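Local coordinates for N-acylethanolamine-hydrolyzing acid amidase beta-subunit (Caenorhabditis elegans, PDB 6DY3), which probably hydrolyses bioactive fatty acid amides such as N-palmitoylethanolamine to ethanolamine and free fatty acids, as the beta-subunit of an autocatalytically cleaved heterodimer, at residues M23-L26 / L27-I30; A223-F226 / R227-T230; V204-N207 / L208-F211. All blocks are in the same frame, centred on the assembly; numbering follows the deposited sequence.

Contact 1: residues M23-L26 / L27-I30; sequences MTEL and LKNI. With NAG (2-acetamido-2-deoxy-beta-D-glucopyranose), chain I.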
loop_
_atom_site.group_PDB
_atom_site.type_symbol
_atom_site.label_atom_id
_atom_site.label_comp_id
_atom_site.label_asym_id
_atom_site.label_seq_id
_atom_site.Cartn_x
_atom_site.Cartn_y
_atom_site.Cartn_z
ATOM N N MET B 23 -8.336 -12.118 -1.731
ATOM C CA MET B 23 -9.737 -11.902 -1.375
ATOM C C MET B 23 -10.317 -10.775 -2.232
ATOM O O MET B 23 -10.801 -9.755 -1.748
ATOM C CB MET B 23 -9.836 -11.591 0.113
ATOM C CG MET B 23 -11.178 -11.810 0.742
ATOM S SD MET B 23 -11.065 -11.410 2.499
ATOM C CE MET B 23 -11.123 -9.620 2.455
ATOM N N THR B 24 -10.289 -11.018 -3.544
ATOM C CA THR B 24 -10.379 -9.941 -4.527
ATOM C C THR B 24 -11.726 -9.222 -4.466
ATOM O O THR B 24 -11.790 -8.008 -4.239
ATOM C CB THR B 24 -10.144 -10.514 -5.925
ATOM O OG1 THR B 24 -9.037 -11.427 -5.893
ATOM C CG2 THR B 24 -9.846 -9.404 -6.904
ATOM N N GLU B 25 -12.819 -9.956 -4.690
ATOM C CA GLU B 25 -14.111 -9.313 -4.918
ATOM C C GLU B 25 -14.657 -8.666 -3.646
ATOM O O GLU B 25 -15.318 -7.625 -3.711
ATOM C CB GLU B 25 -15.100 -10.334 -5.477
ATOM C CG GLU B 25 -14.656 -10.955 -6.798
ATOM C CD GLU B 25 -14.441 -9.932 -7.906
ATOM O OE1 GLU B 25 -15.376 -9.159 -8.203
ATOM O OE2 GLU B 25 -13.329 -9.900 -8.480
ATOM N N LEU B 26 -14.416 -9.270 -2.481
ATOM C CA LEU B 26 -14.896 -8.655 -1.245
ATOM C C LEU B 26 -14.197 -7.330 -0.978
ATOM O O LEU B 26 -14.816 -6.389 -0.464
ATOM C CB LEU B 26 -14.704 -9.603 -0.064
ATOM C CG LEU B 26 -15.616 -10.828 -0.000
ATOM C CD1 LEU B 26 -15.317 -11.649 1.249
ATOM C CD2 LEU B 26 -17.087 -10.429 -0.028
ATOM N N LEU B 27 -12.914 -7.229 -1.325
ATOM C CA LEU B 27 -12.165 -6.016 -1.025
ATOM C C LEU B 27 -12.563 -4.864 -1.933
ATOM O O LEU B 27 -12.448 -3.702 -1.532
ATOM C CB LEU B 27 -10.664 -6.272 -1.148
ATOM C CG LEU B 27 -9.817 -5.411 -0.206
ATOM C CD1 LEU B 27 -9.951 -5.917 1.231
ATOM C CD2 LEU B 27 -8.354 -5.357 -0.637
ATOM N N LYS B 28 -13.023 -5.162 -3.153
ATOM C CA LYS B 28 -13.396 -4.108 -4.093
ATOM C C LYS B 28 -14.519 -3.244 -3.540
ATOM O O LYS B 28 -14.550 -2.029 -3.772
ATOM C CB LYS B 28 -13.816 -4.716 -5.430
ATOM C CG LYS B 28 -12.681 -5.350 -6.213
ATOM C CD LYS B 28 -13.179 -5.946 -7.515
ATOM C CE LYS B 28 -12.037 -6.520 -8.328
ATOM N NZ LYS B 28 -12.512 -7.316 -9.496
ATOM N N ASN B 29 -15.448 -3.851 -2.805
ATOM C CA ASN B 29 -16.590 -3.132 -2.255
ATOM C C ASN B 29 -16.217 -2.146 -1.158
ATOM O O ASN B 29 -17.066 -1.336 -0.776
ATOM C CB ASN B 29 -17.607 -4.124 -1.700
ATOM C CG ASN B 29 -18.423 -4.811 -2.780
ATOM O OD1 ASN B 29 -18.693 -4.246 -3.837
ATOM N ND2 ASN B 29 -18.819 -6.040 -2.507
ATOM N N ILE B 30 -14.989 -2.186 -0.640
ATOM C CA ILE B 30 -14.625 -1.317 0.476
ATOM C C ILE B 30 -13.355 -0.535 0.162
ATOM O O ILE B 30 -12.735 0.047 1.060
ATOM C CB ILE B 30 -14.472 -2.127 1.779
ATOM C CG1 ILE B 30 -13.378 -3.188 1.638
ATOM C CG2 ILE B 30 -15.801 -2.780 2.138
ATOM C CD1 ILE B 30 -12.984 -3.834 2.946
HETATM C C1 NAG I . -19.636 -6.805 -3.404
HETATM C C2 NAG I . -18.971 -8.101 -3.916
HETATM C C3 NAG I . -19.999 -9.014 -4.597
HETATM C C4 NAG I . -21.246 -9.185 -3.738
HETATM C C5 NAG I . -21.783 -7.822 -3.322
HETATM C C6 NAG I . -22.971 -7.878 -2.388
HETATM C C7 NAG I . -18.046 -7.030 -5.919
HETATM C C8 NAG I . -16.829 -6.831 -6.766
HETATM N N2 NAG I . -17.886 -7.795 -4.834
HETATM O O3 NAG I . -19.397 -10.285 -4.826
HETATM O O4 NAG I . -22.251 -9.891 -4.461
HETATM O O5 NAG I . -20.755 -7.124 -2.615
HETATM O O6 NAG I . -23.248 -9.198 -1.933
HETATM O O7 NAG I . -19.129 -6.537 -6.212
HETATM O O HOH W 1 -17.242 -6.895 0.383
#
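Glu25 and Lys28 form an i,i+3 salt bridge on the short helix 24-28, which carries the chain from strand 13-20 of one sheet to strand 31-38 of the other in this Ntn-hydrolase fold. The two side chains run alongside each other. Glu25 is bent about its CB-CG bond (chi2 -59°) while Lys28 stays extended, which brings NZ to 2.9 Å from OE2 on the syn side, 26° out of the carboxylate plane. Lys28 NZ also donates to Leu233 O near the C-terminus, so its buried charge has more than one partner, and its aliphatic stem runs beside Thr24, with CE 3.9 Å from CG2. Thr24 suits the first turn because its OG1 bonds back to Tyr21 O.

Met23, the N-cap residue, and Leu27 cross at about a right angle, CE 4.1 Å from CD1. Here flexible and branched apolar chains fill a buried side, where Thr47 of the alpha-subunit packs on Met23, and Phe49 of this chain's strand 41-49 on Leu27.

Lys28 N donates to Thr24 O at 3.3 Å, a helical backbone bond. Asn29 is glycosylated: ND2 is covalently joined to C1 of the sugar, whose acetamido N2 donates to Glu25 O at 2.8 Å.

Contact 2: residues A223-F226 / R227-T230; sequences ADYF and RQST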
loop_
_atom_site.group_PDB
_atom_site.type_symbol
_atom_site.label_atom_id
_atom_site.label_comp_id
_atom_site.label_asym_id
_atom_site.label_seq_id
_atom_site.Cartn_x
_atom_site.Cartn_y
_atom_site.Cartn_z
ATOM N N ALA B 223 -3.103 16.267 -6.045
ATOM C CA ALA B 223 -4.189 15.772 -5.206
ATOM C C ALA B 223 -5.464 15.585 -6.016
ATOM O O ALA B 223 -6.153 14.570 -5.873
ATOM C CB ALA B 223 -4.432 16.727 -4.035
ATOM N N ASP B 224 -5.782 16.542 -6.891
ATOM C CA ASP B 224 -6.978 16.418 -7.716
ATOM C C ASP B 224 -6.870 15.226 -8.655
ATOM O O ASP B 224 -7.853 14.509 -8.879
ATOM C CB ASP B 224 -7.210 17.707 -8.506
ATOM C CG ASP B 224 -7.569 18.886 -7.613
ATOM O OD1 ASP B 224 -7.744 18.677 -6.396
ATOM O OD2 ASP B 224 -7.681 20.020 -8.129
ATOM N N TYR B 225 -5.684 15.002 -9.219
ATOM C CA TYR B 225 -5.485 13.871 -10.118
ATOM C C TYR B 225 -5.656 12.544 -9.387
ATOM O O TYR B 225 -6.413 11.670 -9.827
ATOM C CB TYR B 225 -4.098 13.955 -10.755
ATOM C CG TYR B 225 -3.793 12.778 -11.637
ATOM C CD1 TYR B 225 -4.280 12.716 -12.935
ATOM C CD2 TYR B 225 -3.036 11.711 -11.163
ATOM C CE1 TYR B 225 -4.013 11.635 -13.745
ATOM C CE2 TYR B 225 -2.761 10.621 -11.966
ATOM C CZ TYR B 225 -3.255 10.590 -13.259
ATOM O OH TYR B 225 -2.990 9.507 -14.065
ATOM N N PHE B 226 -4.945 12.372 -8.269
ATOM C CA PHE B 226 -5.004 11.123 -7.519
ATOM C C PHE B 226 -6.424 10.788 -7.082
ATOM O O PHE B 226 -6.771 9.608 -6.949
ATOM C CB PHE B 226 -4.077 11.219 -6.306
ATOM C CG PHE B 226 -3.966 9.951 -5.508
ATOM C CD1 PHE B 226 -3.700 10.006 -4.146
ATOM C CD2 PHE B 226 -4.098 8.706 -6.114
ATOM C CE1 PHE B 226 -3.586 8.846 -3.400
ATOM C CE2 PHE B 226 -3.988 7.542 -5.377
ATOM C CZ PHE B 226 -3.729 7.609 -4.017
ATOM N N ARG B 227 -7.254 11.807 -6.849
ATOM C CA ARG B 227 -8.621 11.602 -6.379
ATOM C C ARG B 227 -9.521 10.966 -7.431
ATOM O O ARG B 227 -10.622 10.518 -7.090
ATOM C CB ARG B 227 -9.221 12.940 -5.933
ATOM C CG ARG B 227 -10.462 12.811 -5.072
ATOM C CD ARG B 227 -10.977 14.171 -4.599
ATOM N NE ARG B 227 -9.968 14.914 -3.840
ATOM C CZ ARG B 227 -9.299 15.977 -4.286
ATOM N NH1 ARG B 227 -9.527 16.464 -5.503
ATOM N NH2 ARG B 227 -8.399 16.567 -3.505
ATOM N N GLN B 228 -9.089 10.921 -8.693
ATOM C CA GLN B 228 -9.901 10.377 -9.775
ATOM C C GLN B 228 -9.135 9.397 -10.656
ATOM O O GLN B 228 -9.680 8.943 -11.669
ATOM C CB GLN B 228 -10.460 11.515 -10.638
ATOM C CG GLN B 228 -9.391 12.424 -11.242
ATOM C CD GLN B 228 -8.744 11.852 -12.490
ATOM O OE1 GLN B 228 -9.410 11.603 -13.497
ATOM N NE2 GLN B 228 -7.439 11.618 -12.420
ATOM N N SER B 229 -7.891 9.062 -10.305
ATOM C CA SER B 229 -7.043 8.221 -11.141
ATOM C C SER B 229 -7.143 6.730 -10.820
ATOM O O SER B 229 -6.573 5.917 -11.554
ATOM C CB SER B 229 -5.585 8.670 -11.012
ATOM O OG SER B 229 -5.114 8.465 -9.694
ATOM N N THR B 230 -7.834 6.344 -9.755
ATOM C CA THR B 230 -7.901 4.941 -9.376
ATOM C C THR B 230 -9.083 4.252 -10.036
ATOM O O THR B 230 -10.155 4.838 -10.196
ATOM C CB THR B 230 -7.998 4.795 -7.861
ATOM O OG1 THR B 230 -6.901 5.487 -7.260
ATOM C CG2 THR B 230 -7.945 3.335 -7.454
HETATM O O HOH W 2 -7.339 19.302 -3.907
#
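Asp224 and Arg227 are paired by an i,i+3 salt bridge where the short helix 222-226 passes into the loop before strand 231-232, the edge strand of the five-stranded sheet within this chain. Arg227 NH1 lies 3.0 Å from Asp224 OD1 on an almost straight bond (171°). The carboxylate oxygen sits in the guanidinium plane but is itself approached from above the carboxylate plane, the two flat groups being turned 58° apart. A water donates to the same OD1 and accepts from Arg227 NH2, closing a small ring of bonds. Asp35 takes a second salt bridge from NH2, so arginine, with several N-H groups, can serve two acids at once.

Tyr225 O accepts from both the backbone and the side chain of Gln228. Gln228 N reaches it from above the carbonyl plane, whereas Gln228 NE2, at 2.8 Å, comes in the plane on a lone pair. The chain of Gln228 folds back, with CG between its backbone N and carbonyl carbon (chi1 58°), to bring the amide there. Ala223 O receives Arg227 N at 3.1 Å, an i,i+4 bond.

Three other polar tips find partners in the rest of the chain: Tyr225 OH with Glu192 OE1, Ser229 OG with Val214 O and Thr230 OG1 with Thr213 OG1. Serine is small enough to lie against the tyrosine, making a CH-pi contact with CB 3.9 Å from the Tyr225 ring centroid.

Contact 3: residues V204-N207 / L208-F211; sequences VRNN and LTVF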
loop_
_atom_site.group_PDB
_atom_site.type_symbol
_atom_site.label_atom_id
_atom_site.label_comp_id
_atom_site.label_asym_id
_atom_site.label_seq_id
_atom_site.Cartn_x
_atom_site.Cartn_y
_atom_site.Cartn_z
ATOM N N VAL B 204 -0.199 -8.162 -15.902
ATOM C CA VAL B 204 -0.048 -7.100 -14.904
ATOM C C VAL B 204 -1.398 -6.827 -14.251
ATOM O O VAL B 204 -1.520 -6.744 -13.023
ATOM C CB VAL B 204 0.536 -5.825 -15.542
ATOM C CG1 VAL B 204 0.901 -4.804 -14.463
ATOM C CG2 VAL B 204 1.747 -6.141 -16.407
ATOM N N ARG B 205 -2.431 -6.675 -15.075
ATOM C CA ARG B 205 -3.809 -6.825 -14.638
ATOM C C ARG B 205 -4.175 -8.299 -14.746
ATOM O O ARG B 205 -3.865 -8.945 -15.749
ATOM C CB ARG B 205 -4.743 -5.966 -15.496
ATOM C CG ARG B 205 -6.199 -6.400 -15.484
ATOM C CD ARG B 205 -7.058 -5.466 -16.323
ATOM N NE ARG B 205 -6.743 -5.544 -17.750
ATOM C CZ ARG B 205 -7.371 -6.330 -18.622
ATOM N NH1 ARG B 205 -8.358 -7.122 -18.229
ATOM N NH2 ARG B 205 -7.009 -6.321 -19.898
ATOM N N ASN B 206 -4.830 -8.829 -13.715
ATOM C CA ASN B 206 -5.140 -10.252 -13.666
ATOM C C ASN B 206 -6.372 -10.464 -12.791
ATOM O O ASN B 206 -6.997 -9.511 -12.321
ATOM C CB ASN B 206 -3.940 -11.050 -13.160
ATOM C CG ASN B 206 -3.451 -10.561 -11.831
ATOM O OD1 ASN B 206 -4.100 -10.790 -10.810
ATOM N ND2 ASN B 206 -2.304 -9.875 -11.826
ATOM N N ASN B 207 -6.728 -11.735 -12.586
ATOM C CA ASN B 207 -7.959 -12.062 -11.867
ATOM C C ASN B 207 -7.937 -11.565 -10.425
ATOM O O ASN B 207 -9.000 -11.343 -9.833
ATOM C CB ASN B 207 -8.191 -13.574 -11.890
ATOM C CG ASN B 207 -8.563 -14.086 -13.264
ATOM O OD1 ASN B 207 -9.200 -13.381 -14.048
ATOM N ND2 ASN B 207 -8.168 -15.323 -13.566
ATOM N N LEU B 208 -6.756 -11.412 -9.832
ATOM C CA LEU B 208 -6.654 -10.980 -8.443
ATOM C C LEU B 208 -6.501 -9.475 -8.291
ATOM O O LEU B 208 -6.485 -8.983 -7.160
ATOM C CB LEU B 208 -5.473 -11.680 -7.761
ATOM C CG LEU B 208 -5.527 -13.207 -7.793
ATOM C CD1 LEU B 208 -4.357 -13.778 -7.036
ATOM C CD2 LEU B 208 -6.835 -13.726 -7.221
ATOM N N THR B 209 -6.404 -8.729 -9.387
ATOM C CA THR B 209 -6.178 -7.293 -9.291
ATOM C C THR B 209 -7.423 -6.607 -8.734
ATOM O O THR B 209 -8.509 -6.710 -9.313
ATOM C CB THR B 209 -5.806 -6.721 -10.655
ATOM O OG1 THR B 209 -4.719 -7.469 -11.212
ATOM C CG2 THR B 209 -5.390 -5.266 -10.521
ATOM N N VAL B 210 -7.261 -5.924 -7.598
ATOM C CA VAL B 210 -8.370 -5.189 -6.992
ATOM C C VAL B 210 -8.527 -3.825 -7.645
ATOM O O VAL B 210 -9.608 -3.467 -8.130
ATOM C CB VAL B 210 -8.165 -5.061 -5.470
ATOM C CG1 VAL B 210 -9.221 -4.136 -4.852
ATOM C CG2 VAL B 210 -8.220 -6.424 -4.824
ATOM N N PHE B 211 -7.457 -3.032 -7.651
ATOM C CA PHE B 211 -7.496 -1.719 -8.271
ATOM C C PHE B 211 -6.188 -1.434 -8.988
ATOM O O PHE B 211 -5.153 -2.049 -8.725
ATOM C CB PHE B 211 -7.780 -0.600 -7.255
ATOM C CG PHE B 211 -6.709 -0.420 -6.206
ATOM C CD1 PHE B 211 -5.513 0.210 -6.508
ATOM C CD2 PHE B 211 -6.935 -0.817 -4.902
ATOM C CE1 PHE B 211 -4.550 0.388 -5.545
ATOM C CE2 PHE B 211 -5.973 -0.630 -3.930
ATOM C CZ PHE B 211 -4.783 -0.026 -4.251
HETATM O O HOH W 3 -10.314 -8.576 -10.657
#
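Asn206 and Thr209 are bonded to each other at the two ends of a type I beta turn, which feeds the loop after helix 192-199 into strand 209-215 of the five-stranded antiparallel sheet. An Asx turn lies within the beta turn, and the side chain of Asn206 builds it.

From CB, 4.2 Å from Thr209 OG1, that side chain rises with CG between the backbone N and the carbonyl carbon (chi1 55°), a rotamer that brings the amide over the turn. CG is closer to the threonine, 3.4 Å from OG1, and the two side chains cross at about a right angle. At the tip the branches part. OD1 accepts from Leu208 N at 2.9 Å, in the plane of the amide and on a lone pair, which is the defining bond of the Asx turn. ND2 turns back along the chain to donate to Pro203 O, with a weak further bond to Asp20 OD1. Asparagine suits the place because one short, flat group can accept on one branch and donate on the other.

Thr209 answers through both backbone and side chain. Its N donates to Asn206 O at 3.1 Å and closes the beta turn. Its OG1 also bonds to Asp20 OD2, so Asp20, at the end of strand 13-20, gives the hydroxyl a second partner. A threonine here combines a beta-branched carbon, at home in a strand, with an acceptor for the turn.

Leu208 packs on Thr24 of helix 24-28, and Val204 rests on Thr177 and Ala178 of helix 173-185, so residues 204-208 touch two helices. Asn207 begins a glycosylation sequon, but it carries no sugar in this structure. The remaining bond of the pair runs from Asn206 N to Thr209 OG1, 2.9 Å long with an angle of 148° at the hydrogen.

How the contacts relate
Along the chain the order is contact 1, contact 3, contact 2. Contacts 1 and 3 are neighbours, their centres about 11 Å apart: Thr24 CG2 lies 3.4 Å from Leu208 O, so the first turn of helix 24-28 packs against the turn that leads into strand 209-215. That strand then leads to helix 222-226 and contact 2, whose centre is about 19 Å from that of contact 3; the two meet where Thr230 CG2 approaches Phe211 CB at 3.9 Å. Contacts 1 and 2 do not touch, their nearest atoms being about 9 Å apart. Strand 209-215, between strands 13-20 and 231-232 in the five-stranded sheet, thus links all three regions, and contacts 1 and 2 also adjoin the alpha-subunit.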